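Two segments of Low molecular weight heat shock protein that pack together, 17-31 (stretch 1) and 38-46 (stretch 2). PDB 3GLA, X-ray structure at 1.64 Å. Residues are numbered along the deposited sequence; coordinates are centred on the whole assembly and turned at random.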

# COMPACT_ATOMS: atom_id res chain seq x y z
N VAL B 17 11.97 -7.40 -11.36
CA VAL B 17 10.71 -6.73 -11.18
C VAL B 17 10.76 -6.24 -9.71
O VAL B 17 11.14 -7.01 -8.81
CB VAL B 17 9.53 -7.60 -11.30
CG1 VAL B 17 8.23 -6.81 -11.12
CG2 VAL B 17 9.46 -8.39 -12.73
N LEU B 18 10.45 -4.96 -9.51
CA LEU B 18 10.35 -4.48 -8.15
C LEU B 18 8.93 -4.14 -7.92
O LEU B 18 8.26 -3.53 -8.77
CB LEU B 18 11.21 -3.30 -7.99
CG LEU B 18 11.27 -2.70 -6.59
CD1 LEU B 18 12.73 -2.01 -6.36
CD2 LEU B 18 10.03 -1.68 -6.40
N TYR B 19 8.41 -4.58 -6.77
CA TYR B 19 7.00 -4.28 -6.48
C TYR B 19 7.05 -3.46 -5.22
O TYR B 19 7.72 -3.84 -4.26
CB TYR B 19 6.25 -5.56 -6.12
CG TYR B 19 6.29 -6.61 -7.19
CD1 TYR B 19 5.33 -6.64 -8.17
CD2 TYR B 19 7.30 -7.56 -7.18
CE1 TYR B 19 5.37 -7.66 -9.18
CE2 TYR B 19 7.33 -8.54 -8.10
CZ TYR B 19 6.35 -8.57 -9.07
OH TYR B 19 6.51 -9.57 -10.04
N ALA B 20 6.46 -2.25 -5.25
CA ALA B 20 6.58 -1.41 -4.09
C ALA B 20 5.19 -1.11 -3.60
O ALA B 20 4.30 -0.72 -4.35
CB ALA B 20 7.28 -0.12 -4.50
N ASP B 21 5.02 -1.20 -2.33
CA ASP B 21 3.72 -0.85 -1.77
C ASP B 21 3.80 0.64 -1.47
O ASP B 21 4.40 1.12 -0.48
CB ASP B 21 3.58 -1.61 -0.47
CG ASP B 21 2.99 -2.99 -0.69
OD1 ASP B 21 2.72 -3.34 -1.84
OD2 ASP B 21 2.92 -3.70 0.33
N LEU B 22 3.08 1.36 -2.34
CA LEU B 22 3.05 2.83 -2.22
C LEU B 22 1.62 3.27 -2.19
O LEU B 22 1.19 4.05 -3.03
CB LEU B 22 3.82 3.41 -3.44
CG LEU B 22 5.38 3.13 -3.22
CD1 LEU B 22 5.95 3.43 -4.62
CD2 LEU B 22 5.88 3.99 -2.14
N PRO B 23 0.90 2.84 -1.16
CA PRO B 23 -0.52 3.23 -1.16
C PRO B 23 -0.68 4.73 -0.96
O PRO B 23 0.13 5.42 -0.40
CB PRO B 23 -1.06 2.48 0.04
CG PRO B 23 0.12 2.34 1.07
CD PRO B 23 1.26 2.03 0.02
N GLY B 24 -1.66 5.24 -1.69
CA GLY B 24 -2.04 6.62 -1.40
C GLY B 24 -1.27 7.62 -2.26
O GLY B 24 -1.29 8.83 -1.92
N ILE B 25 -0.59 7.13 -3.28
CA ILE B 25 0.17 7.97 -4.21
C ILE B 25 -0.23 7.61 -5.55
O ILE B 25 -0.24 6.49 -5.97
CB ILE B 25 1.69 7.73 -4.10
CG1 ILE B 25 2.11 8.01 -2.74
CG2 ILE B 25 2.38 8.85 -4.97
CD1 ILE B 25 3.68 7.83 -2.54
N ASP B 26 -0.52 8.61 -6.40
CA ASP B 26 -0.70 8.24 -7.76
C ASP B 26 0.65 7.80 -8.41
O ASP B 26 1.63 8.40 -8.10
CB ASP B 26 -1.18 9.46 -8.59
CG ASP B 26 -2.64 9.80 -8.32
OD1 ASP B 26 -2.85 11.00 -7.94
OD2 ASP B 26 -3.54 8.88 -8.49
N PRO B 27 0.63 6.79 -9.17
CA PRO B 27 1.85 6.23 -9.68
C PRO B 27 2.67 7.29 -10.40
O PRO B 27 3.91 7.29 -10.33
CB PRO B 27 1.36 5.19 -10.66
CG PRO B 27 -0.07 4.89 -10.25
CD PRO B 27 -0.54 5.95 -9.46
N SER B 28 1.99 8.23 -11.04
CA SER B 28 2.73 9.24 -11.82
C SER B 28 3.54 10.17 -10.91
O SER B 28 4.49 10.80 -11.41
CB SER B 28 1.70 10.08 -12.62
OG SER B 28 1.06 10.92 -11.65
N GLN B 29 3.25 10.20 -9.59
CA GLN B 29 3.96 10.96 -8.66
C GLN B 29 5.18 10.24 -7.98
O GLN B 29 5.76 10.78 -7.08
CB GLN B 29 3.07 11.47 -7.50
CG GLN B 29 1.98 12.47 -7.92
CD GLN B 29 2.65 13.74 -8.35
OE1 GLN B 29 3.24 14.52 -7.55
NE2 GLN B 29 2.70 13.88 -9.64
N ILE B 30 5.41 9.01 -8.40
CA ILE B 30 6.52 8.25 -7.79
C ILE B 30 7.65 8.42 -8.79
O ILE B 30 7.49 8.17 -10.00
CB ILE B 30 6.19 6.79 -7.68
CG1 ILE B 30 4.91 6.58 -6.77
CG2 ILE B 30 7.40 6.08 -7.16
CD1 ILE B 30 4.23 5.26 -7.09
N GLU B 31 8.75 8.88 -8.28
CA GLU B 31 9.93 9.08 -9.19
C GLU B 31 10.68 7.83 -9.18
O GLU B 31 11.11 7.40 -8.11
CB GLU B 31 10.75 10.19 -8.59
CG GLU B 31 11.92 10.54 -9.45
CD GLU B 31 12.24 12.04 -9.31
OE1 GLU B 31 13.03 12.40 -8.41
OE2 GLU B 31 11.69 12.86 -10.12
N ILE B 38 21.81 1.39 -9.64
CA ILE B 38 21.03 1.52 -8.36
C ILE B 38 19.66 2.07 -8.79
O ILE B 38 19.52 3.23 -9.27
CB ILE B 38 21.72 2.43 -7.42
CG1 ILE B 38 23.05 1.77 -7.00
CG2 ILE B 38 20.79 2.60 -6.17
CD1 ILE B 38 23.89 2.79 -6.30
N LEU B 39 18.61 1.25 -8.51
CA LEU B 39 17.25 1.67 -8.78
C LEU B 39 16.74 2.43 -7.57
O LEU B 39 16.83 1.92 -6.46
CB LEU B 39 16.44 0.38 -9.00
CG LEU B 39 14.91 0.55 -9.23
CD1 LEU B 39 14.63 1.42 -10.50
CD2 LEU B 39 14.25 -0.83 -9.36
N SER B 40 16.16 3.60 -7.80
CA SER B 40 15.72 4.52 -6.72
C SER B 40 14.21 4.72 -6.92
O SER B 40 13.69 4.86 -8.04
CB SER B 40 16.41 5.89 -7.00
OG SER B 40 15.79 6.91 -6.30
N ILE B 41 13.48 4.70 -5.82
CA ILE B 41 12.13 5.16 -5.85
C ILE B 41 12.02 6.27 -4.86
O ILE B 41 12.54 6.17 -3.76
CB ILE B 41 11.07 4.06 -5.53
CG1 ILE B 41 11.38 3.39 -4.16
CG2 ILE B 41 11.09 3.04 -6.65
CD1 ILE B 41 10.22 2.44 -3.68
N ARG B 42 11.29 7.32 -5.22
CA ARG B 42 11.23 8.40 -4.29
C ARG B 42 9.92 9.09 -4.50
O ARG B 42 9.32 8.99 -5.59
CB ARG B 42 12.39 9.36 -4.41
CG ARG B 42 12.27 10.09 -5.50
CD ARG B 42 13.62 10.90 -5.63
NE ARG B 42 14.05 11.55 -4.44
CZ ARG B 42 15.33 11.87 -4.22
NH1 ARG B 42 16.28 11.57 -5.16
NH2 ARG B 42 15.67 12.47 -3.08
N GLY B 43 9.46 9.74 -3.45
CA GLY B 43 8.18 10.45 -3.62
C GLY B 43 7.75 10.84 -2.19
O GLY B 43 8.57 10.87 -1.22
N GLU B 44 6.46 11.16 -2.12
CA GLU B 44 5.98 11.78 -0.84
C GLU B 44 4.54 11.41 -0.80
O GLU B 44 3.83 11.36 -1.78
CB GLU B 44 6.16 13.28 -0.77
CG GLU B 44 5.80 13.95 0.60
CD GLU B 44 6.79 15.03 1.19
OE1 GLU B 44 6.42 15.55 2.27
OE2 GLU B 44 7.89 15.34 0.64
N ARG B 45 4.09 11.06 0.38
CA ARG B 45 2.77 10.80 0.49
C ARG B 45 2.24 11.77 1.50
O ARG B 45 2.89 11.95 2.50
CB ARG B 45 2.82 9.33 1.17
CG ARG B 45 1.56 8.96 1.71
CD ARG B 45 1.66 7.51 2.37
NE ARG B 45 0.48 7.05 2.54
CZ ARG B 45 0.07 5.87 2.92
NH1 ARG B 45 0.48 5.32 4.04
NH2 ARG B 45 -1.08 5.63 2.50
N LYS B 46 1.09 12.35 1.28
CA LYS B 46 0.46 13.09 2.34
C LYS B 46 -0.49 12.08 3.07
O LYS B 46 -0.78 11.04 2.53
CB LYS B 46 -0.51 14.19 1.79
CG LYS B 46 0.23 15.33 0.91
CD LYS B 46 1.35 15.95 1.67
CE LYS B 46 2.10 17.03 0.74
NZ LYS B 46 3.38 16.46 0.20
O HOH W 1 0.12 11.15 -1.12
O HOH W 2 5.23 11.29 -4.76

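What holds the two backbones together directly? A single antiparallel pair does so, E31 with R42, whose CA atoms lie 5.1 Å apart. E31 N donates to R42 O at 2.8 Å with an N-H...O angle of 160°, and R42 N donates back to E31 O at 2.9 Å with a more bent angle of 143°. The pair thus satisfies the amide and the carbonyl of both residues. E31 O takes a further CA-H...O contact from I41, with CA of I41 3.3 Å from O of E31 and an angle of 145° at the hydrogen, so this oxygen faces two hydrogens at once. R42 O also lies 3.5 Å from E31 O, but these are two acceptors, brought close by the pairing and not bonded to each other.

How are the polar backbone atoms served where the two stretches do not pair directly? Water takes the place of a direct bond. Water 2 donates to Q29 O at 2.4 Å, a very short distance, and accepts from E44 N at 2.9 Å. Water 1 repeats the arrangement further along, its oxygen 2.8 Å from G24 O, to which it donates, and 2.9 Å from K46 N, from which it accepts. Each water therefore joins a carbonyl of the first stretch to an amide of the second. Stretch 1 meanwhile satisfies some of its own groups as it turns: Q29 N donates to D26 O at 2.8 Å and I30 N to P27 O at 3.0 Å.

Do the charged side chains bond across the contact? They come close without doing so. The side chains of E31 and R42 lie on the same face of the sheet, and OE1 of E31 approaches CD of R42 to 3.2 Å. Yet OE1 of E31 is 4.2 Å from NE of R42 and well out of the guanidinium plane, so no N-H points at it and only the attraction of opposite charges remains. R45 sends its long, extended side chain to the turn running from L22 to I25, where P23 O sits over one face of the guanidinium. NH2 of R45 is only 3.1 Å from O of P23, but the angle is too poor for a hydrogen bond; NH1 and NH2 find their partners elsewhere in the structure. G24 lies beside this group, and a CB there would fall 2.8 Å from NH2 of R45, a clash.

What fills the space that has no polar bonds? Aliphatic side chains do. L18 and L39 point toward the opposite stretch and meet at 3.6 Å between CD1 of L18 and CD2 of L39. CD1 of I41 lies 4.0 Å from CB of A20 and 4.5 Å from CD1 of L22. The end of I25 comes nearer than its CA-to-CB bond suggests, bringing its CD1 4.1 Å from CB of R45.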